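Uncharacterized hypothetical protein (Bacteroides uniformis, PDB 4EIU) is of unknown function, a DUF3823-family protein whose N-terminal domain belongs to the transthyretin clan and whose chain is rich in beta strands. Local coordinates at residues A[112-121]-A[132-140]; A[182-190]-A[203-212]. All coordinates share one frame; numbering follows the deposited sequence.

Contact 1 (A[112-121]-A[132-140])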
loop_
_atom_site.group_PDB
_atom_site.type_symbol
_atom_site.label_atom_id
_atom_site.label_comp_id
_atom_site.label_asym_id
_atom_site.label_seq_id
_atom_site.Cartn_x
_atom_site.Cartn_y
_atom_site.Cartn_z
ATOM N N GLN A 112 1.003 -3.601 -9.881
ATOM C CA GLN A 112 2.406 -4.047 -9.759
ATOM C C GLN A 112 2.952 -3.357 -8.495
ATOM O O GLN A 112 3.460 -2.247 -8.565
ATOM C CB GLN A 112 3.160 -3.649 -11.008
ATOM C CG GLN A 112 2.802 -4.599 -12.152
ATOM C CD GLN A 112 3.314 -4.185 -13.515
ATOM O OE1 GLN A 112 3.119 -3.034 -13.968
ATOM N NE2 GLN A 112 3.967 -5.127 -14.196
ATOM N N PRO A 113 2.828 -4.036 -7.332
ATOM C CA PRO A 113 3.263 -3.413 -6.094
ATOM C C PRO A 113 4.777 -3.217 -6.129
ATOM O O PRO A 113 5.464 -3.999 -6.714
ATOM C CB PRO A 113 2.904 -4.445 -5.016
ATOM C CG PRO A 113 2.821 -5.746 -5.733
ATOM C CD PRO A 113 2.443 -5.445 -7.155
ATOM N N PHE A 114 5.268 -2.185 -5.452
ATOM C CA PHE A 114 6.683 -1.915 -5.473
ATOM C C PHE A 114 7.481 -3.006 -4.748
ATOM O O PHE A 114 8.555 -3.392 -5.195
ATOM C CB PHE A 114 6.978 -0.587 -4.781
ATOM C CG PHE A 114 6.289 0.598 -5.378
ATOM C CD1 PHE A 114 6.200 0.751 -6.744
ATOM C CD2 PHE A 114 5.771 1.588 -4.573
ATOM C CE1 PHE A 114 5.588 1.866 -7.294
ATOM C CE2 PHE A 114 5.154 2.703 -5.120
ATOM C CZ PHE A 114 5.096 2.853 -6.492
ATOM N N LEU A 115 6.948 -3.466 -3.622
ATOM C CA LEU A 115 7.611 -4.412 -2.691
ATOM C C LEU A 115 6.630 -5.452 -2.166
ATOM O O LEU A 115 5.436 -5.181 -2.028
ATOM C CB LEU A 115 8.208 -3.651 -1.496
ATOM C CG LEU A 115 9.255 -2.541 -1.772
ATOM C CD1 LEU A 115 9.648 -1.774 -0.491
ATOM C CD2 LEU A 115 10.534 -3.120 -2.409
ATOM N N ASN A 116 7.150 -6.641 -1.903
ATOM C CA ASN A 116 6.478 -7.646 -1.135
ATOM C C ASN A 116 7.165 -7.739 0.207
ATOM O O ASN A 116 8.405 -7.765 0.283
ATOM C CB ASN A 116 6.540 -8.982 -1.859
ATOM C CG ASN A 116 5.746 -8.983 -3.141
ATOM O OD1 ASN A 116 4.696 -8.355 -3.232
ATOM N ND2 ASN A 116 6.216 -9.722 -4.121
ATOM N N VAL A 117 6.372 -7.798 1.257
ATOM C CA VAL A 117 6.893 -7.763 2.622
ATOM C C VAL A 117 6.227 -8.855 3.424
ATOM O O VAL A 117 5.007 -8.911 3.477
ATOM C CB VAL A 117 6.594 -6.413 3.309
ATOM C CG1 VAL A 117 7.209 -6.382 4.721
ATOM C CG2 VAL A 117 7.038 -5.234 2.439
ATOM N N GLU A 118 7.023 -9.716 4.057
ATOM C CA GLU A 118 6.463 -10.824 4.829
ATOM C C GLU A 118 7.265 -11.050 6.092
ATOM O O GLU A 118 8.451 -10.703 6.166
ATOM C CB GLU A 118 6.474 -12.105 3.993
ATOM C CG GLU A 118 7.888 -12.540 3.590
ATOM C CD GLU A 118 7.919 -13.561 2.470
ATOM O OE1 GLU A 118 7.181 -14.571 2.570
ATOM O OE2 GLU A 118 8.712 -13.367 1.509
ATOM N N PHE A 119 6.613 -11.646 7.081
ATOM C CA PHE A 119 7.333 -12.221 8.230
ATOM C C PHE A 119 7.903 -13.581 7.851
ATOM O O PHE A 119 7.322 -14.291 7.035
ATOM C CB PHE A 119 6.401 -12.373 9.413
ATOM C CG PHE A 119 6.021 -11.074 10.054
ATOM C CD1 PHE A 119 6.991 -10.284 10.682
ATOM C CD2 PHE A 119 4.698 -10.644 10.054
ATOM C CE1 PHE A 119 6.645 -9.095 11.307
ATOM C CE2 PHE A 119 4.344 -9.451 10.667
ATOM C CZ PHE A 119 5.313 -8.673 11.297
ATOM N N VAL A 120 9.043 -13.947 8.427
ATOM C CA VAL A 120 9.608 -15.265 8.176
ATOM C C VAL A 120 9.330 -16.176 9.363
ATOM O O VAL A 120 8.676 -17.203 9.199
ATOM C CB VAL A 120 11.109 -15.205 7.856
ATOM C CG1 VAL A 120 11.658 -16.617 7.669
ATOM C CG2 VAL A 120 11.317 -14.372 6.605
ATOM N N GLY A 121 9.779 -15.803 10.556
ATOM C CA GLY A 121 9.501 -16.652 11.732
ATOM C C GLY A 121 8.205 -16.303 12.444
ATOM O O GLY A 121 7.418 -15.512 11.962
ATOM N N ALA A 132 11.270 -9.906 15.468
ATOM C CA ALA A 132 10.744 -10.581 14.290
ATOM C C ALA A 132 11.758 -10.600 13.162
ATOM O O ALA A 132 12.648 -9.753 13.110
ATOM C CB ALA A 132 9.475 -9.876 13.821
ATOM N N GLN A 133 11.590 -11.567 12.258
ATOM C CA GLN A 133 12.324 -11.649 11.000
ATOM C C GLN A 133 11.426 -11.175 9.849
ATOM O O GLN A 133 10.337 -11.732 9.625
ATOM C CB GLN A 133 12.782 -13.090 10.749
ATOM C CG GLN A 133 13.657 -13.662 11.860
ATOM C CD GLN A 133 15.009 -12.976 11.928
ATOM O OE1 GLN A 133 15.232 -12.080 12.744
ATOM N NE2 GLN A 133 15.911 -13.377 11.051
ATOM N N VAL A 134 11.870 -10.133 9.144
ATOM C CA VAL A 134 11.121 -9.551 8.014
ATOM C C VAL A 134 11.881 -9.787 6.718
ATOM O O VAL A 134 13.111 -9.608 6.669
ATOM C CB VAL A 134 10.885 -8.028 8.182
ATOM C CG1 VAL A 134 10.166 -7.449 6.964
ATOM C CG2 VAL A 134 10.048 -7.746 9.425
ATOM N N ARG A 135 11.167 -10.185 5.663
ATOM C CA ARG A 135 11.804 -10.341 4.355
ATOM C C ARG A 135 11.171 -9.391 3.340
ATOM O O ARG A 135 9.986 -9.495 3.058
ATOM C CB ARG A 135 11.728 -11.785 3.867
ATOM C CG ARG A 135 12.491 -11.997 2.567
ATOM C CD ARG A 135 12.034 -13.225 1.801
ATOM N NE ARG A 135 12.665 -14.394 2.350
ATOM C CZ ARG A 135 12.072 -15.446 2.923
ATOM N NH1 ARG A 135 10.756 -15.578 3.032
ATOM N NH2 ARG A 135 12.844 -16.406 3.382
ATOM N N VAL A 136 11.968 -8.470 2.793
ATOM C CA VAL A 136 11.510 -7.558 1.740
ATOM C C VAL A 136 12.052 -7.968 0.368
ATOM O O VAL A 136 13.262 -8.189 0.185
ATOM C CB VAL A 136 11.890 -6.098 2.049
ATOM C CG1 VAL A 136 11.401 -5.149 0.937
ATOM C CG2 VAL A 136 11.330 -5.694 3.413
ATOM N N THR A 137 11.159 -8.062 -0.606
ATOM C CA THR A 137 11.558 -8.322 -2.009
ATOM C C THR A 137 10.858 -7.367 -2.958
ATOM O O THR A 137 9.836 -6.770 -2.617
ATOM C CB THR A 137 11.252 -9.786 -2.441
ATOM O OG1 THR A 137 9.901 -10.100 -2.105
ATOM C CG2 THR A 137 12.199 -10.818 -1.757
ATOM N N ARG A 138 11.403 -7.213 -4.161
ATOM C CA ARG A 138 10.745 -6.419 -5.209
ATOM C C ARG A 138 9.404 -7.027 -5.614
ATOM O O ARG A 138 9.314 -8.225 -5.832
ATOM C CB ARG A 138 11.646 -6.324 -6.433
ATOM C CG ARG A 138 12.946 -5.582 -6.216
ATOM C CD ARG A 138 12.718 -4.107 -5.912
ATOM N NE ARG A 138 13.983 -3.402 -5.717
ATOM C CZ ARG A 138 14.064 -2.132 -5.319
ATOM N NH1 ARG A 138 12.976 -1.439 -5.128
ATOM N NH2 ARG A 138 15.235 -1.534 -5.135
ATOM N N GLY A 139 8.363 -6.218 -5.708
ATOM C CA GLY A 139 7.056 -6.732 -6.105
ATOM C C GLY A 139 6.912 -6.742 -7.626
ATOM O O GLY A 139 6.026 -7.414 -8.170
ATOM N N VAL A 140 7.742 -5.943 -8.297
ATOM C CA VAL A 140 7.769 -5.805 -9.748
ATOM C C VAL A 140 9.240 -5.614 -10.103
ATOM O O VAL A 140 9.995 -5.020 -9.313
ATOM C CB VAL A 140 6.973 -4.584 -10.200
ATOM C CG1 VAL A 140 7.501 -3.294 -9.564
ATOM C CG2 VAL A 140 6.974 -4.487 -11.715
HETATM O O HOH W 1 10.335 -1.726 -6.368
HETATM O O HOH W 2 5.001 -9.647 -7.076
HETATM O O HOH W 3 8.672 -11.535 -3.828
HETATM O O HOH W 4 9.322 -10.699 0.607
#

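Contact 2 (A[182-190]-A[203-212])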
loop_
_atom_site.group_PDB
_atom_site.type_symbol
_atom_site.label_atom_id
_atom_site.label_comp_id
_atom_site.label_asym_id
_atom_site.label_seq_id
_atom_site.Cartn_x
_atom_site.Cartn_y
_atom_site.Cartn_z
ATOM N N GLU A 182 3.022 4.179 19.141
ATOM C CA GLU A 182 4.365 4.774 19.141
ATOM C C GLU A 182 5.245 4.424 20.342
ATOM O O GLU A 182 6.436 4.739 20.342
ATOM C CB GLU A 182 4.251 6.287 19.007
ATOM C CG GLU A 182 3.596 6.708 17.691
ATOM C CD GLU A 182 4.276 7.886 17.044
ATOM O OE1 GLU A 182 4.773 8.761 17.772
ATOM O OE2 GLU A 182 4.317 7.936 15.792
ATOM N N ARG A 183 4.689 3.776 21.362
ATOM C CA ARG A 183 5.522 3.282 22.470
ATOM C C ARG A 183 6.400 2.106 22.024
ATOM O O ARG A 183 7.530 1.913 22.513
ATOM C CB ARG A 183 4.641 2.814 23.639
ATOM C CG ARG A 183 3.779 3.894 24.276
ATOM C CD ARG A 183 2.872 3.323 25.369
ATOM N NE ARG A 183 1.714 2.626 24.797
ATOM C CZ ARG A 183 0.573 2.384 25.446
ATOM N NH1 ARG A 183 0.390 2.785 26.707
ATOM N NH2 ARG A 183 -0.412 1.745 24.825
ATOM N N TRP A 184 5.854 1.299 21.115
ATOM C CA TRP A 184 6.422 -0.007 20.782
ATOM C C TRP A 184 6.741 -0.188 19.320
ATOM O O TRP A 184 7.566 -1.031 18.973
ATOM C CB TRP A 184 5.463 -1.105 21.233
ATOM C CG TRP A 184 5.052 -0.977 22.681
ATOM C CD1 TRP A 184 5.881 -0.871 23.792
ATOM C CD2 TRP A 184 3.678 -0.957 23.218
ATOM N NE1 TRP A 184 5.138 -0.778 24.949
ATOM C CE2 TRP A 184 3.809 -0.823 24.672
ATOM C CE3 TRP A 184 2.402 -1.025 22.655
ATOM C CZ2 TRP A 184 2.699 -0.771 25.513
ATOM C CZ3 TRP A 184 1.290 -0.978 23.506
ATOM C CH2 TRP A 184 1.438 -0.852 24.907
ATOM N N SER A 185 6.085 0.571 18.461
ATOM C CA SER A 185 6.406 0.538 17.032
ATOM C C SER A 185 7.882 0.938 16.829
ATOM O O SER A 185 8.446 1.719 17.614
ATOM C CB SER A 185 5.464 1.446 16.242
ATOM O OG SER A 185 4.131 0.952 16.313
ATOM N N SER A 186 8.513 0.359 15.813
ATOM C CA SER A 186 9.913 0.603 15.554
ATOM C C SER A 186 10.155 0.698 14.071
ATOM O O SER A 186 9.245 0.496 13.258
ATOM C CB SER A 186 10.792 -0.487 16.179
ATOM O OG SER A 186 10.697 -1.735 15.499
ATOM N N SER A 187 11.388 1.025 13.714
ATOM C CA SER A 187 11.753 1.071 12.320
ATOM C C SER A 187 13.256 0.986 12.097
ATOM O O SER A 187 14.042 1.101 13.048
ATOM C CB SER A 187 11.127 2.313 11.673
ATOM O OG SER A 187 11.679 3.506 12.164
ATOM N N ILE A 188 13.652 0.686 10.862
ATOM C CA ILE A 188 15.041 0.789 10.441
ATOM C C ILE A 188 15.021 1.627 9.183
ATOM O O ILE A 188 14.238 1.332 8.276
ATOM C CB ILE A 188 15.692 -0.569 10.105
ATOM C CG1 ILE A 188 15.532 -1.577 11.258
ATOM C CG2 ILE A 188 17.181 -0.367 9.836
ATOM C CD1 ILE A 188 15.754 -3.018 10.837
ATOM N N ASN A 189 15.849 2.669 9.139
ATOM C CA ASN A 189 16.016 3.516 7.965
ATOM C C ASN A 189 17.279 3.124 7.225
ATOM O O ASN A 189 18.249 2.770 7.850
ATOM C CB ASN A 189 16.162 4.980 8.371
ATOM C CG ASN A 189 14.957 5.500 9.100
ATOM O OD1 ASN A 189 13.865 5.348 8.643
ATOM N ND2 ASN A 189 15.163 6.109 10.261
ATOM N N TYR A 190 17.256 3.203 5.891
ATOM C CA TYR A 190 18.403 2.837 5.048
ATOM C C TYR A 190 18.775 4.027 4.171
ATOM O O TYR A 190 17.918 4.618 3.529
ATOM C CB TYR A 190 18.043 1.627 4.176
ATOM C CG TYR A 190 17.734 0.411 5.008
ATOM C CD1 TYR A 190 18.759 -0.375 5.531
ATOM C CD2 TYR A 190 16.437 0.079 5.331
ATOM C CE1 TYR A 190 18.490 -1.482 6.335
ATOM C CE2 TYR A 190 16.159 -1.030 6.123
ATOM C CZ TYR A 190 17.173 -1.808 6.607
ATOM O OH TYR A 190 16.845 -2.889 7.375
ATOM N N VAL A 203 15.662 -9.762 7.640
ATOM C CA VAL A 203 16.096 -8.613 8.435
ATOM C C VAL A 203 15.461 -8.733 9.832
ATOM O O VAL A 203 14.244 -8.916 9.967
ATOM C CB VAL A 203 15.682 -7.277 7.770
ATOM C CG1 VAL A 203 16.043 -6.082 8.649
ATOM C CG2 VAL A 203 16.280 -7.142 6.368
ATOM N N THR A 204 16.288 -8.645 10.867
ATOM C CA THR A 204 15.815 -8.685 12.249
ATOM C C THR A 204 15.392 -7.287 12.655
ATOM O O THR A 204 16.149 -6.328 12.464
ATOM C CB THR A 204 16.905 -9.111 13.217
ATOM O OG1 THR A 204 17.445 -10.365 12.786
ATOM C CG2 THR A 204 16.334 -9.242 14.643
ATOM N N ILE A 205 14.196 -7.185 13.222
ATOM C CA ILE A 205 13.709 -5.936 13.787
ATOM C C ILE A 205 13.070 -6.183 15.170
ATOM O O ILE A 205 12.555 -7.273 15.426
ATOM C CB ILE A 205 12.760 -5.242 12.804
ATOM C CG1 ILE A 205 12.413 -3.831 13.294
ATOM C CG2 ILE A 205 11.529 -6.102 12.531
ATOM C CD1 ILE A 205 11.945 -2.913 12.192
ATOM N N GLN A 206 13.135 -5.160 16.032
ATOM C CA GLN A 206 12.739 -5.223 17.429
ATOM C C GLN A 206 11.832 -4.076 17.803
ATOM O O GLN A 206 12.079 -2.931 17.400
ATOM C CB GLN A 206 13.978 -5.123 18.323
ATOM C CG GLN A 206 14.404 -6.433 18.931
ATOM C CD GLN A 206 15.437 -6.234 20.019
ATOM O OE1 GLN A 206 16.614 -6.361 19.771
ATOM N NE2 GLN A 206 14.993 -5.891 21.220
ATOM N N SER A 207 10.809 -4.380 18.605
ATOM C CA SER A 207 9.927 -3.352 19.156
ATOM C C SER A 207 10.719 -2.417 20.080
ATOM O O SER A 207 11.824 -2.732 20.499
ATOM C CB SER A 207 8.748 -3.989 19.924
ATOM O OG SER A 207 9.147 -4.545 21.177
ATOM N N ASN A 208 10.162 -1.230 20.311
ATOM C CA ASN A 208 10.653 -0.309 21.322
ATOM C C ASN A 208 9.844 -0.548 22.585
ATOM O O ASN A 208 8.927 -1.413 22.606
ATOM C CB ASN A 208 10.481 1.145 20.866
ATOM C CG ASN A 208 11.513 1.560 19.846
ATOM O OD1 ASN A 208 12.708 1.464 20.091
ATOM N ND2 ASN A 208 11.056 2.024 18.696
ATOM N N GLY A 209 10.192 0.208 23.637
ATOM C CA GLY A 209 9.413 0.189 24.855
ATOM C C GLY A 209 9.384 -1.339 25.358
ATOM O O GLY A 209 10.255 -2.219 24.985
ATOM N N ASN A 210 8.341 -1.528 26.221
ATOM C CA ASN A 210 8.072 -2.823 26.840
ATOM C C ASN A 210 6.577 -2.983 26.972
ATOM O O ASN A 210 5.926 -2.214 27.686
ATOM C CB ASN A 210 8.731 -2.902 28.213
ATOM C CG ASN A 210 10.243 -2.767 28.109
ATOM O OD1 ASN A 210 10.724 -1.582 28.386
ATOM N ND2 ASN A 210 10.857 -3.907 27.451
ATOM N N VAL A 211 6.014 -3.952 26.246
ATOM C CA VAL A 211 4.577 -4.210 26.326
ATOM C C VAL A 211 4.328 -5.031 27.583
ATOM O O VAL A 211 5.034 -6.017 27.817
ATOM C CB VAL A 211 4.040 -4.965 25.091
ATOM C CG1 VAL A 211 2.513 -5.109 25.180
ATOM C CG2 VAL A 211 4.451 -4.238 23.808
ATOM N N PRO A 212 3.341 -4.629 28.411
ATOM C CA PRO A 212 3.119 -5.357 29.669
ATOM C C PRO A 212 2.739 -6.824 29.440
ATOM O O PRO A 212 1.986 -7.131 28.509
ATOM C CB PRO A 212 1.957 -4.602 30.328
ATOM C CG PRO A 212 1.891 -3.290 29.640
ATOM C CD PRO A 212 2.349 -3.548 28.230
HETATM O O HOH W 5 12.862 2.409 16.189
#

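Contact 1 (A[112-121]-A[132-140])
Arg-135 lies alongside Glu-118 in an antiparallel hydrogen-bonded pair, both side chains leaving the same face of the sheet and pointing the same way. Arg-135 CB touches Val-120 CG2 (3.8 Å) and, at another angle, Glu-118 CG; chi1 of -175° then points CG away from the backbone N and carries the chain outward. Arg-135 CD rests 3.3 Å from Glu-118 OE2, which CG and NE pass farther off. A bend at chi3 turns the guanidinium back, and Arg-135 NH1 reaches Glu-118 OE2 at 3.4 Å, a nearly straight but weak bond within a salt bridge. The carboxylate sits at the guanidinium edge with its plane turned 77° away, while Val-120 CG2 lies over one face. A water lies within bonding distance of Glu-118 OE2, Arg-135 O and Thr-137 OG1, with more acceptors in reach than it has protons.

On the other face, Val-117 CG1 meets Val-134 CG1 at 3.9 Å; strands 162-170 and 216-225 pack against this side. Beyond the last bridge, Gly-139 N donates to Phe-114 O (2.9 Å) from well above the carbonyl plane. Apolar residues inward and a charged pair outward are consistent with the A-B hairpin of a fibronectin type III-like sandwich.

Contact 2 (A[182-190]-A[203-212])
Trp-184 lays its indole against the 208-212 loop, having first tied its backbone to it: its O accepts Asn-208 N at 2.9 Å from above the carbonyl plane. Chi1 of -52° places the indole beside its own backbone N. In one of two conformers modelled for Val-211, CG2 comes over one face, 3.4 Å from the centroid of the Trp-184 five-membered ring and 8° off the normal, a CH-pi contact. Asn-208 O and Gly-209 meet the ring at its edge, and Arg-183 CB covers the opposite face. Replacing Trp-184 by an alanine would probably open a gap beside Arg-183 CB and strip Asn-208 O and Gly-209 of the ring edge, and Val-211 of some packing.

Next, Ser-185 O takes a bond from Asn-208 ND2 (2.8 Å). Ser-186 OG, held between its backbone N and carbonyl carbon (chi1 72°), donates to Gln-206 O at 2.6 Å. Ile-188 runs antiparallel alongside the side chains of Val-203 and Ile-205, its CD1 3.8 Å from Val-203 CG1. The two strands belong to different sheets, their segment axes coming within 7.0 Å; they share no backbone pairing, the one backbone bond lying in the loop at Trp-184, consistent with the C'-E edge of a fibronectin type III-like sandwich.

In the fold
Contact 1 closes before contact 2 opens along the chain, and they lie about 18 Å apart, centre to centre. They meet in the three-stranded antiparallel sheet ordered 115-126, 129-138, 202-206: contact 1 pairs the first two strands, and 202-206, the third, carries one side of contact 2. Val-203 N and Val-134 O, 2.7 Å apart, and Thr-204 OG1 and Gln-133 OE1, 2.8 Å apart, probably form hydrogen bonds joining the two. Strand 186-189 is instead an outermost strand of the four-stranded sheet with 162-170, 216-225 and 239-247. Contact 1 thus builds one sheet and contact 2 fastens its edge to the facing one, consistent with a fibronectin type III-like sandwich in the C-terminal half.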